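Local coordinates for protein acyl-CoA dehydrogenase (Bacillus anthracis, PDB 3OWA) that probably oxidises an acyl-CoA thioester by alpha,beta-dehydrogenation, using tightly bound FAD as the electron acceptor, at residues E360-K365 with E412-I417; F367-L372 with I403-E408. All blocks are in the same frame, centred on the assembly; numbering follows the deposited sequence. Where two conformers were deposited one is given.

Contact 1: residues E360-K365 with E412-I417; sequences ECSLNK and EINRLI. With FAD (flavin-adenine dinucleotide), chain E.
Behind the adenosine end of the FAD pocket, in the C-terminal helical domain of the acyl-CoA dehydrogenase fold, Ser362 and Asn414 meet where two helices cross in a largely antiparallel sense. The axes of the two short segments approach to 9.4 Å, with 144° between their directions, and Ser362 and Asn414 have the closest CA atoms. Ser362 CB points toward the other helix, and in one of the two conformers of this serine its OG lies 2.7 Å from ND2 of Asn414. In that same conformer OG also meets a methyl group, CD1 of Ile417, at 3.7 Å.

Lys365, one turn further on, runs past the asparagine with its chain roughly perpendicular to that side chain, and CD does the touching. CG sits opposite the backbone nitrogen (chi1 -169°) and the chain then bends at chi2, which carries NZ beyond the asparagine to the carbonyls of Phe407 and Gly409 and to OD1 of Asn411. The buried ammonium is thus gripped by several oxygens of the chain leading into helix 411-427.

That helix presents its other side to the cofactor. Glu412 OE2 accepts a hydrogen bond of 3.0 Å from the ribose hydroxyl O2B of FAD, while Lys310 and Gln381 of the second subunit hold the same carboxylate. Ile413 CD1 comes within 3.8 Å of adenine C5A, and Leu416 CD1 within 3.7 Å of N1A of the FAD adenine.

Helix 257-293 adds a third element to the packing: Arg269 touches Lys365, Asn414 and Ile417. Helices 305-336 and 490-520 pack against other residues of 360-365, so this part of helix 358-383 runs deep among its neighbours.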
loop_
_atom_site.group_PDB
_atom_site.type_symbol
_atom_site.label_atom_id
_atom_site.label_comp_id
_atom_site.label_asym_id
_atom_site.label_seq_id
_atom_site.Cartn_x
_atom_site.Cartn_y
_atom_site.Cartn_z
ATOM N N GLU A 360 21.893 9.774 -5.310
ATOM C CA GLU A 360 21.799 8.856 -4.193
ATOM C C GLU A 360 20.745 9.309 -3.151
ATOM O O GLU A 360 20.015 8.481 -2.616
ATOM C CB GLU A 360 23.193 8.684 -3.558
ATOM C CG GLU A 360 24.212 7.996 -4.499
ATOM C CD GLU A 360 24.978 8.960 -5.448
ATOM O OE1 GLU A 360 26.008 8.513 -5.988
ATOM O OE2 GLU A 360 24.557 10.141 -5.656
ATOM N N CYS A 361 20.657 10.612 -2.873
ATOM C CA CYS A 361 19.653 11.136 -1.909
ATOM C C CYS A 361 18.225 10.870 -2.368
ATOM O O CYS A 361 17.371 10.437 -1.569
ATOM C CB CYS A 361 19.832 12.656 -1.686
ATOM S SG CYS A 361 21.362 13.088 -0.782
ATOM N N SER A 362 17.952 11.135 -3.642
ATOM C CA SER A 362 16.621 10.906 -4.214
ATOM C C SER A 362 16.288 9.420 -4.230
ATOM O O SER A 362 15.172 9.026 -3.876
ATOM C CB SER A 362 16.529 11.481 -5.631
ATOM O OG SER A 362 16.083 12.826 -5.589
ATOM N N LEU A 363 17.255 8.588 -4.611
ATOM C CA LEU A 363 17.051 7.134 -4.538
ATOM C C LEU A 363 16.701 6.647 -3.135
ATOM O O LEU A 363 15.831 5.802 -2.995
ATOM C CB LEU A 363 18.257 6.331 -5.067
ATOM C CG LEU A 363 18.766 6.645 -6.485
ATOM C CD1 LEU A 363 20.028 5.828 -6.771
ATOM C CD2 LEU A 363 17.678 6.447 -7.562
ATOM N N ASN A 364 17.421 7.123 -2.131
ATOM C CA ASN A 364 17.193 6.723 -0.736
ATOM C C ASN A 364 15.807 7.123 -0.304
ATOM O O ASN A 364 15.094 6.355 0.349
ATOM C CB ASN A 364 18.178 7.426 0.195
ATOM C CG ASN A 364 19.590 6.840 0.154
ATOM O OD1 ASN A 364 19.850 5.736 -0.360
ATOM N ND2 ASN A 364 20.508 7.588 0.717
ATOM N N LYS A 365 15.404 8.327 -0.678
ATOM C CA LYS A 365 14.114 8.805 -0.279
ATOM C C LYS A 365 12.978 7.941 -0.845
ATOM O O LYS A 365 12.065 7.552 -0.103
ATOM C CB LYS A 365 13.942 10.277 -0.655
ATOM C CG LYS A 365 12.706 10.930 -0.042
ATOM C CD LYS A 365 11.508 10.869 -0.952
ATOM C CE LYS A 365 10.281 11.291 -0.219
ATOM N NZ LYS A 365 9.060 11.394 -1.090
ATOM N N GLU A 412 7.101 10.556 -7.427
ATOM C CA GLU A 412 7.091 10.730 -8.898
ATOM C C GLU A 412 8.170 11.747 -9.305
ATOM O O GLU A 412 8.919 11.536 -10.265
ATOM C CB GLU A 412 5.728 11.254 -9.397
ATOM C CG GLU A 412 4.572 10.224 -9.256
ATOM C CD GLU A 412 4.216 9.919 -7.792
ATOM O OE1 GLU A 412 4.086 8.717 -7.436
ATOM O OE2 GLU A 412 4.076 10.893 -7.000
ATOM N N ILE A 413 8.195 12.886 -8.611
ATOM C CA ILE A 413 9.119 13.940 -8.984
ATOM C C ILE A 413 10.561 13.459 -8.752
ATOM O O ILE A 413 11.440 13.650 -9.606
ATOM C CB ILE A 413 8.815 15.262 -8.204
ATOM C CG1 ILE A 413 7.535 15.928 -8.744
ATOM C CG2 ILE A 413 10.032 16.203 -8.226
ATOM C CD1 ILE A 413 7.649 16.489 -10.160
ATOM N N ASN A 414 10.787 12.837 -7.592
ATOM C CA ASN A 414 12.082 12.235 -7.271
ATOM C C ASN A 414 12.553 11.220 -8.304
ATOM O O ASN A 414 13.746 11.152 -8.579
ATOM C CB ASN A 414 12.037 11.562 -5.918
ATOM C CG ASN A 414 12.341 12.513 -4.784
ATOM O OD1 ASN A 414 11.450 13.013 -4.120
ATOM N ND2 ASN A 414 13.620 12.760 -4.558
ATOM N N ARG A 415 11.632 10.444 -8.875
ATOM C CA ARG A 415 11.958 9.513 -9.944
ATOM C C ARG A 415 12.272 10.227 -11.251
ATOM O O ARG A 415 13.240 9.877 -11.924
ATOM C CB ARG A 415 10.830 8.496 -10.194
ATOM C CG ARG A 415 10.804 7.354 -9.155
ATOM C CD ARG A 415 9.499 6.538 -9.290
ATOM N NE ARG A 415 9.653 5.213 -8.682
ATOM C CZ ARG A 415 8.948 4.762 -7.645
ATOM N NH1 ARG A 415 9.170 3.532 -7.175
ATOM N NH2 ARG A 415 7.999 5.520 -7.102
ATOM N N LEU A 416 11.460 11.218 -11.605
ATOM C CA LEU A 416 11.621 11.919 -12.868
ATOM C C LEU A 416 12.937 12.678 -12.990
ATOM O O LEU A 416 13.457 12.834 -14.081
ATOM C CB LEU A 416 10.477 12.900 -13.094
ATOM C CG LEU A 416 9.117 12.289 -13.345
ATOM C CD1 LEU A 416 8.106 13.421 -13.288
ATOM C CD2 LEU A 416 9.113 11.627 -14.734
ATOM N N ILE A 417 13.493 13.116 -11.876
ATOM C CA ILE A 417 14.714 13.895 -11.943
ATOM C C ILE A 417 15.979 13.047 -12.034
ATOM O O ILE A 417 17.020 13.561 -12.471
ATOM C CB ILE A 417 14.838 14.906 -10.777
ATOM C CG1 ILE A 417 14.946 14.186 -9.422
ATOM C CG2 ILE A 417 13.672 15.904 -10.819
ATOM C CD1 ILE A 417 14.833 15.143 -8.240
HETATM P PA FAD E . 1.078 18.437 -6.152
HETATM O O1A FAD E . -0.197 19.167 -6.490
HETATM O O2A FAD E . 2.344 19.168 -6.420
HETATM O O5B FAD E . 1.118 17.022 -6.852
HETATM C C5B FAD E . -0.024 16.233 -7.075
HETATM C C4B FAD E . 0.325 14.999 -7.896
HETATM O O4B FAD E . 0.808 15.373 -9.197
HETATM C C3B FAD E . 1.419 14.183 -7.216
HETATM O O3B FAD E . 1.257 12.787 -7.458
HETATM C C2B FAD E . 2.642 14.633 -7.975
HETATM O O2B FAD E . 3.660 13.679 -7.961
HETATM C C1B FAD E . 2.090 14.810 -9.367
HETATM N N9A FAD E . 2.935 15.715 -10.151
HETATM C C8A FAD E . 3.244 17.022 -9.875
HETATM N N7A FAD E . 4.045 17.508 -10.839
HETATM C C5A FAD E . 4.236 16.537 -11.751
HETATM C C6A FAD E . 4.965 16.487 -12.966
HETATM N N6A FAD E . 5.567 17.575 -13.463
HETATM N N1A FAD E . 4.967 15.311 -13.672
HETATM C C2A FAD E . 4.266 14.203 -13.220
HETATM N N3A FAD E . 3.521 14.261 -12.046
HETATM C C4A FAD E . 3.523 15.401 -11.318
HETATM N N1 FAD E . 6.172 22.043 2.853
HETATM C C2 FAD E . 7.078 22.903 3.432
HETATM O O2 FAD E . 7.698 23.686 2.748
HETATM N N3 FAD E . 7.315 22.910 4.792
HETATM C C4 FAD E . 6.641 22.076 5.625
HETATM O O4 FAD E . 6.909 22.116 6.837
HETATM C C4X FAD E . 5.722 21.188 5.056
HETATM N N5 FAD E . 4.998 20.353 5.883
HETATM C C5X FAD E . 4.036 19.510 5.347
HETATM C C6 FAD E . 3.320 18.679 6.217
HETATM C C7 FAD E . 2.331 17.850 5.699
HETATM C C7M FAD E . 1.542 16.962 6.638
HETATM C C8 FAD E . 2.087 17.874 4.308
HETATM C C8M FAD E . 1.062 17.015 3.641
HETATM C C9 FAD E . 2.839 18.666 3.447
HETATM C C9A FAD E . 3.812 19.496 3.949
HETATM N N10 FAD E . 4.565 20.289 3.098
HETATM C C10 FAD E . 5.482 21.170 3.657
HETATM C "C1'" FAD E . 4.274 20.348 1.604
HETATM C "C2'" FAD E . 4.549 19.038 0.856
HETATM O "O2'" FAD E . 5.847 18.503 0.971
HETATM C "C3'" FAD E . 3.748 18.986 -0.611
HETATM O "O3'" FAD E . 2.609 18.267 -0.289
HETATM C "C4'" FAD E . 4.412 18.423 -1.605
HETATM O "O4'" FAD E . 5.624 19.164 -1.740
HETATM C "C5'" FAD E . 3.717 18.131 -2.935
HETATM O "O5'" FAD E . 2.832 19.189 -3.194
HETATM P P FAD E . 1.273 19.012 -3.387
HETATM O O1P FAD E . 0.775 18.318 -2.139
HETATM O O2P FAD E . 0.648 20.353 -3.650
HETATM O O3P FAD E . 1.063 17.985 -4.588
#

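Contact 2: residues F367-L372 with I403-E408; sequences FGSEVL and INRIFE. With FAD (flavin-adenine dinucleotide), chain E.
Van der Waals packing comes first: CB of Ser369 rests against CB of Asn404 at 3.9 Å, and Arg405 lays its CG beside the serine OG. CD2 of Leu372 approaches ND2 of Asn404 at 3.4 Å, the side chains meeting at a slant. Ser369 OG, set between the backbone N and the carbonyl carbon (chi1 61°), turns back to its own helix, bonding Lys365 O, and also takes up Asn411 ND2.

Direct hydrogen bonds across the contact are replaced by water. One water donates to Ser369 O (2.8 Å) and accepts from Asn404 ND2; a second donates to Glu370 OE2 (2.6 Å) and accepts from Arg405 NE. The arrangement joins helix 358-383 of the C-terminal helical domain to the turn between helices 393-401 and 411-427, which borders the FAD.

Charge pairing is found at the guanidinium: Arg405 NH1 forms salt bridges with Asp373 of its own chain and Asp377 of the second subunit.

Cofactor contacts are van der Waals. Ile403 CD1 meets flavin methyl C8M at 3.3 Å, Ile406 CG2 packs on ribityl O3', and Phe407, in one of its two conformers, brings its ring edge over the dimethylbenzene face of the flavin, with Ile403 CG1 over one phenyl face near the rim.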
loop_
_atom_site.group_PDB
_atom_site.type_symbol
_atom_site.label_atom_id
_atom_site.label_comp_id
_atom_site.label_asym_id
_atom_site.label_seq_id
_atom_site.Cartn_x
_atom_site.Cartn_y
_atom_site.Cartn_z
ATOM N N PHE A 367 13.302 4.892 -2.250
ATOM C CA PHE A 367 13.429 3.475 -1.897
ATOM C C PHE A 367 13.037 3.258 -0.442
ATOM O O PHE A 367 12.298 2.336 -0.140
ATOM C CB PHE A 367 14.851 2.990 -2.133
ATOM C CG PHE A 367 15.021 1.510 -1.996
ATOM C CD1 PHE A 367 14.754 0.674 -3.064
ATOM C CD2 PHE A 367 15.515 0.957 -0.819
ATOM C CE1 PHE A 367 14.925 -0.705 -2.951
ATOM C CE2 PHE A 367 15.678 -0.416 -0.686
ATOM C CZ PHE A 367 15.394 -1.255 -1.751
ATOM N N GLY A 368 13.515 4.121 0.449
ATOM C CA GLY A 368 13.174 4.009 1.882
ATOM C C GLY A 368 11.686 4.168 2.150
ATOM O O GLY A 368 11.082 3.403 2.906
ATOM N N SER A 369 11.070 5.177 1.545
ATOM C CA SER A 369 9.651 5.387 1.814
ATOM C C SER A 369 8.802 4.206 1.296
ATOM O O SER A 369 7.809 3.830 1.922
ATOM C CB SER A 369 9.210 6.719 1.208
ATOM O OG SER A 369 9.378 6.738 -0.231
ATOM N N GLU A 370 9.185 3.612 0.164
ATOM C CA GLU A 370 8.461 2.439 -0.384
ATOM C C GLU A 370 8.707 1.143 0.367
ATOM O O GLU A 370 7.806 0.320 0.513
ATOM C CB GLU A 370 8.761 2.238 -1.894
ATOM C CG GLU A 370 8.217 3.424 -2.645
ATOM C CD GLU A 370 8.154 3.215 -4.157
ATOM O OE1 GLU A 370 8.946 2.410 -4.700
ATOM O OE2 GLU A 370 7.317 3.884 -4.810
ATOM N N VAL A 371 9.909 0.941 0.848
ATOM C CA VAL A 371 10.153 -0.200 1.706
ATOM C C VAL A 371 9.354 -0.074 3.012
ATOM O O VAL A 371 8.775 -1.046 3.485
ATOM C CB VAL A 371 11.711 -0.288 2.039
ATOM C CG1 VAL A 371 11.945 -1.178 3.234
ATOM C CG2 VAL A 371 12.476 -0.846 0.819
ATOM N N LEU A 372 9.287 1.133 3.593
ATOM C CA LEU A 372 8.533 1.311 4.833
ATOM C C LEU A 372 7.047 1.097 4.516
ATOM O O LEU A 372 6.336 0.417 5.275
ATOM C CB LEU A 372 8.711 2.718 5.405
ATOM C CG LEU A 372 7.842 3.041 6.636
ATOM C CD1 LEU A 372 8.081 2.061 7.751
ATOM C CD2 LEU A 372 7.964 4.520 7.077
ATOM N N ILE A 403 2.509 9.585 4.209
ATOM C CA ILE A 403 2.926 10.935 3.798
ATOM C C ILE A 403 4.371 10.902 3.312
ATOM O O ILE A 403 4.794 11.784 2.545
ATOM C CB ILE A 403 2.660 12.019 4.925
ATOM C CG1 ILE A 403 2.921 13.475 4.473
ATOM C CG2 ILE A 403 3.551 11.751 6.145
ATOM C CD1 ILE A 403 2.068 13.925 3.318
ATOM N N ASN A 404 5.147 9.883 3.695
ATOM C CA ASN A 404 6.550 9.938 3.340
ATOM C C ASN A 404 6.730 9.837 1.827
ATOM O O ASN A 404 7.772 10.263 1.318
ATOM C CB ASN A 404 7.368 8.832 3.973
ATOM C CG ASN A 404 7.327 8.890 5.483
ATOM O OD1 ASN A 404 7.274 9.968 6.045
ATOM N ND2 ASN A 404 7.280 7.726 6.142
ATOM N N ARG A 405 5.748 9.278 1.111
ATOM C CA ARG A 405 5.896 9.155 -0.361
ATOM C C ARG A 405 5.536 10.445 -1.055
ATOM O O ARG A 405 5.578 10.561 -2.310
ATOM C CB ARG A 405 5.090 7.960 -0.883
ATOM C CG ARG A 405 5.576 6.619 -0.314
ATOM C CD ARG A 405 4.544 5.493 -0.389
ATOM N NE ARG A 405 3.950 5.507 -1.737
ATOM C CZ ARG A 405 2.780 4.973 -2.034
ATOM N NH1 ARG A 405 2.052 4.376 -1.074
ATOM N NH2 ARG A 405 2.315 5.083 -3.291
ATOM N N ILE A 406 5.178 11.444 -0.254
ATOM C CA ILE A 406 4.727 12.717 -0.780
ATOM C C ILE A 406 5.677 13.832 -0.380
ATOM O O ILE A 406 6.010 14.688 -1.203
ATOM C CB ILE A 406 3.260 12.991 -0.364
ATOM C CG1 ILE A 406 2.302 12.116 -1.171
ATOM C CG2 ILE A 406 2.894 14.469 -0.554
ATOM C CD1 ILE A 406 1.064 11.794 -0.407
ATOM N N PHE A 407 6.198 13.725 0.853
ATOM C CA PHE A 407 7.237 14.597 1.429
ATOM C C PHE A 407 8.475 14.739 0.617
ATOM O O PHE A 407 8.876 13.790 -0.080
ATOM C CB PHE A 407 7.716 14.034 2.772
ATOM C CG PHE A 407 6.899 14.460 3.961
ATOM C CD1 PHE A 407 7.073 13.808 5.188
ATOM C CD2 PHE A 407 6.013 15.538 3.885
ATOM C CE1 PHE A 407 6.326 14.203 6.332
ATOM C CE2 PHE A 407 5.291 15.956 5.031
ATOM C CZ PHE A 407 5.444 15.283 6.241
ATOM N N GLU A 408 9.129 15.906 0.737
ATOM C CA GLU A 408 10.512 16.000 0.202
ATOM C C GLU A 408 10.534 15.691 -1.282
ATOM O O GLU A 408 11.482 15.064 -1.807
ATOM C CB GLU A 408 11.534 15.146 0.982
ATOM C CG GLU A 408 11.639 15.547 2.494
ATOM C CD GLU A 408 12.165 17.009 2.775
ATOM O OE1 GLU A 408 11.870 17.531 3.895
ATOM O OE2 GLU A 408 12.889 17.630 1.931
HETATM P PA FAD E . 1.078 18.437 -6.152
HETATM O O1A FAD E . -0.197 19.167 -6.490
HETATM O O2A FAD E . 2.344 19.168 -6.420
HETATM O O5B FAD E . 1.118 17.022 -6.852
HETATM C C5B FAD E . -0.024 16.233 -7.075
HETATM C C4B FAD E . 0.325 14.999 -7.896
HETATM O O4B FAD E . 0.808 15.373 -9.197
HETATM C C3B FAD E . 1.419 14.183 -7.216
HETATM O O3B FAD E . 1.257 12.787 -7.458
HETATM C C2B FAD E . 2.642 14.633 -7.975
HETATM O O2B FAD E . 3.660 13.679 -7.961
HETATM C C1B FAD E . 2.090 14.810 -9.367
HETATM N N9A FAD E . 2.935 15.715 -10.151
HETATM C C8A FAD E . 3.244 17.022 -9.875
HETATM N N7A FAD E . 4.045 17.508 -10.839
HETATM C C5A FAD E . 4.236 16.537 -11.751
HETATM C C6A FAD E . 4.965 16.487 -12.966
HETATM N N6A FAD E . 5.567 17.575 -13.463
HETATM N N1A FAD E . 4.967 15.311 -13.672
HETATM C C2A FAD E . 4.266 14.203 -13.220
HETATM N N3A FAD E . 3.521 14.261 -12.046
HETATM C C4A FAD E . 3.523 15.401 -11.318
HETATM N N1 FAD E . 6.172 22.043 2.853
HETATM C C2 FAD E . 7.078 22.903 3.432
HETATM O O2 FAD E . 7.698 23.686 2.748
HETATM N N3 FAD E . 7.315 22.910 4.792
HETATM C C4 FAD E . 6.641 22.076 5.625
HETATM O O4 FAD E . 6.909 22.116 6.837
HETATM C C4X FAD E . 5.722 21.188 5.056
HETATM N N5 FAD E . 4.998 20.353 5.883
HETATM C C5X FAD E . 4.036 19.510 5.347
HETATM C C6 FAD E . 3.320 18.679 6.217
HETATM C C7 FAD E . 2.331 17.850 5.699
HETATM C C7M FAD E . 1.542 16.962 6.638
HETATM C C8 FAD E . 2.087 17.874 4.308
HETATM C C8M FAD E . 1.062 17.015 3.641
HETATM C C9 FAD E . 2.839 18.666 3.447
HETATM C C9A FAD E . 3.812 19.496 3.949
HETATM N N10 FAD E . 4.565 20.289 3.098
HETATM C C10 FAD E . 5.482 21.170 3.657
HETATM C "C1'" FAD E . 4.274 20.348 1.604
HETATM C "C2'" FAD E . 4.549 19.038 0.856
HETATM O "O2'" FAD E . 5.847 18.503 0.971
HETATM C "C3'" FAD E . 3.748 18.986 -0.611
HETATM O "O3'" FAD E . 2.609 18.267 -0.289
HETATM C "C4'" FAD E . 4.412 18.423 -1.605
HETATM O "O4'" FAD E . 5.624 19.164 -1.740
HETATM C "C5'" FAD E . 3.717 18.131 -2.935
HETATM O "O5'" FAD E . 2.832 19.189 -3.194
HETATM P P FAD E . 1.273 19.012 -3.387
HETATM O O1P FAD E . 0.775 18.318 -2.139
HETATM O O2P FAD E . 0.648 20.353 -3.650
HETATM O O3P FAD E . 1.063 17.985 -4.588
HETATM O O HOH W 1 6.825 5.624 3.820
HETATM O O HOH W 2 5.764 5.778 -4.009
#

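Contacts 1 and 2, with centres about 10 Å apart, use successive parts of helix 358-383 to hold the two halves of one cofactor-lining run: the turn 403-408 by the flavin and helix 411-427 by the adenosine. Both also reach the second subunit, and Gln381 of that chain bonds Glu412 in contact 1 and Arg405 O in contact 2. Polar links tie the contacts directly. Arg415 NH1 of contact 1 forms a salt bridge of 2.7 Å with Glu370 OE1 of contact 2, and Lys365 NZ makes a weak hydrogen bond of 3.0 Å to Asn404 O, joining contact 1 to the backbone of the turn that touches the flavin.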